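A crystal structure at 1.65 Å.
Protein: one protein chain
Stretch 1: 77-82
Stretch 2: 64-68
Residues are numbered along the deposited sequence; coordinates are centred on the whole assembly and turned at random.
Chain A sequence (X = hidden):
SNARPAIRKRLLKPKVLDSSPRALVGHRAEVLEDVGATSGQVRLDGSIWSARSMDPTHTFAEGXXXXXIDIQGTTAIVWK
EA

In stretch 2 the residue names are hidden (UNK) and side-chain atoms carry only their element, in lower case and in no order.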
# COMPACT_ATOMS: atom_id res chain seq x y z
N ILE A 77 -1.17 1.29 -4.52
CA ILE A 77 -0.02 0.56 -5.02
C ILE A 77 1.19 1.10 -4.25
O ILE A 77 1.47 2.33 -4.21
CB ILE A 77 0.22 0.83 -6.55
CG1 ILE A 77 -1.05 0.64 -7.40
CG2 ILE A 77 1.32 -0.08 -7.14
CD1 ILE A 77 -1.72 -0.69 -7.11
N VAL A 78 1.87 0.17 -3.62
CA VAL A 78 2.91 0.55 -2.62
C VAL A 78 4.30 0.08 -2.94
O VAL A 78 4.52 -0.95 -3.65
CB VAL A 78 2.51 0.06 -1.21
CG1 VAL A 78 1.08 0.62 -0.84
CG2 VAL A 78 2.53 -1.45 -1.10
N TRP A 79 5.26 0.82 -2.40
CA TRP A 79 6.66 0.43 -2.56
C TRP A 79 7.43 0.78 -1.29
O TRP A 79 6.85 1.13 -0.24
CB TRP A 79 7.27 1.06 -3.81
CG TRP A 79 8.59 0.43 -4.25
CD1 TRP A 79 9.78 1.06 -4.50
CD2 TRP A 79 8.81 -0.97 -4.50
NE1 TRP A 79 10.76 0.13 -4.86
CE2 TRP A 79 10.19 -1.12 -4.87
CE3 TRP A 79 7.99 -2.11 -4.43
CZ2 TRP A 79 10.76 -2.39 -5.18
CZ3 TRP A 79 8.59 -3.37 -4.72
CH2 TRP A 79 9.93 -3.47 -5.11
N LYS A 80 8.74 0.62 -1.36
CA LYS A 80 9.62 0.86 -0.23
C LYS A 80 9.40 2.28 0.29
O LYS A 80 9.22 3.22 -0.50
CB LYS A 80 11.06 0.66 -0.73
CG LYS A 80 11.34 -0.85 -1.00
CD LYS A 80 12.74 -1.00 -1.59
CE LYS A 80 13.05 -2.49 -1.91
NZ LYS A 80 14.52 -2.60 -2.24
N GLU A 81 9.50 2.42 1.60
CA GLU A 81 9.29 3.71 2.21
C GLU A 81 10.34 4.71 1.70
O GLU A 81 11.55 4.41 1.63
CB GLU A 81 9.36 3.58 3.74
CG GLU A 81 8.89 4.80 4.40
CD GLU A 81 9.18 4.89 5.89
OE1 GLU A 81 9.77 3.94 6.52
OE2 GLU A 81 8.85 5.96 6.45
N ALA A 82 9.85 5.88 1.30
CA ALA A 82 10.66 7.09 1.03
C ALA A 82 10.24 7.64 -0.30
O ALA A 82 9.08 8.01 -0.43
CB ALA A 82 12.19 6.86 1.08
N UNK A 64 5.32 -3.81 8.30
CA UNK A 64 6.23 -2.94 7.52
C UNK A 64 5.58 -1.61 7.17
O UNK A 64 4.35 -1.54 7.02
c UNK A 64 6.76 -3.62 6.23
c UNK A 64 7.69 -4.84 6.55
c UNK A 64 8.23 -5.53 5.27
o UNK A 64 8.41 -6.78 5.25
o UNK A 64 8.50 -4.83 4.27
N UNK A 65 6.42 -0.56 7.07
CA UNK A 65 5.94 0.73 6.57
C UNK A 65 6.29 0.85 5.09
O UNK A 65 7.44 0.58 4.69
c UNK A 65 5.01 1.46 9.31
c UNK A 65 5.97 3.25 6.81
c UNK A 65 6.60 1.93 7.34
c UNK A 65 6.44 1.76 8.87
N UNK A 66 5.28 1.19 4.26
CA UNK A 66 5.48 1.38 2.82
C UNK A 66 5.05 2.79 2.41
O UNK A 66 4.45 3.54 3.23
c UNK A 66 3.11 0.44 2.52
c UNK A 66 5.15 -1.06 2.43
c UNK A 66 4.61 0.34 2.06
N UNK A 67 5.37 3.17 1.17
CA UNK A 67 4.97 4.44 0.60
C UNK A 67 3.95 4.14 -0.51
O UNK A 67 4.16 3.23 -1.35
c UNK A 67 6.19 5.19 -0.01
o UNK A 67 6.84 5.91 1.05
N UNK A 68 2.86 4.90 -0.50
CA UNK A 68 1.86 4.79 -1.59
C UNK A 68 2.38 5.56 -2.79
O UNK A 68 2.64 6.77 -2.70
c UNK A 68 0.47 5.34 -1.16
c UNK A 68 -0.05 4.57 0.09
c UNK A 68 -0.52 5.23 -2.32
O HOH W 1 9.64 0.08 3.22
O HOH W 2 10.44 1.29 6.13
O HOH W 3 6.19 8.51 0.71

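Position 64 carries five side-chain atoms, an unbranched run of three carbons whose last bears two oxygens. A carboxylate at the end of two methylenes identifies Glu-64. Its side chain comes no nearer than 7.2 Å to the other stretch, and one carboxylate oxygen, OE2, is hydrogen-bonded elsewhere in the structure.

Position 65 has four side-chain carbons and no heteroatom. They fork at the first, with one arm of a single carbon and the other of two; the short arm lies 3.7 Å from CD of Glu-81. Branching at CB with unequal arms makes this Ile-65, and the atom near Glu-81 is CG2. The CA-to-CB bond points sideways, while the end of the side chain leads away from stretch 1. Two waters connect the residue to Glu-81: water 1 donates to Ile-65 O (2.7 Å) and accepts from Glu-81 N (2.8 Å), so it fills the gap between the two backbones, whereas water 2 donates to Glu-81 OE1 (2.8 Å) and only weakly to Ile-65 O (3.4 Å).

At position 66 there are three carbons, one carrying the other two. The CB lies 3.3 Å from Trp-79 O, and one terminal carbon is 3.8 Å from CB of Val-78. This short, symmetric fork is Val-66, with CG2 making the apolar contact to Val-78.

Position 67 shows one carbon followed by one oxygen, the latter 3.0 Å from Ala-82 N. A single hydroxyl on CB, without a further carbon, defines Ser-67. Its OG accepts a nearly straight hydrogen bond from Ala-82 N (174° at the hydrogen). Water 3 lies 2.7 Å from Ser-67 OG and donates to Ala-82 O at 3.1 Å, adding a second link to the terminal residue.

Position 68 again has three carbons forked at CB, one of them 4.2 Å from CG1 of Val-78. It is Val-68, its CG2 meeting Val-78 on the same face of the sheet.

The contact is built on an antiparallel pairing centred on Trp-79 and Ser-67. Ser-67 N donates to Trp-79 O (2.9 Å) and Trp-79 N to Ser-67 O (2.8 Å), closing a reciprocal backbone pair. Val-78 and Val-68 form the adjacent non-hydrogen-bonded pair, with their CA atoms 4.5 Å apart, and their side chains share the face opposite that of Trp-79 and Ser-67. Beyond the paired strands, the serine hydroxyl and the bridging waters extend the association to Glu-81 and Ala-82. In all, 413 Å² is buried, summed over both stretches.

Stretch 2 64-68: EIVSV
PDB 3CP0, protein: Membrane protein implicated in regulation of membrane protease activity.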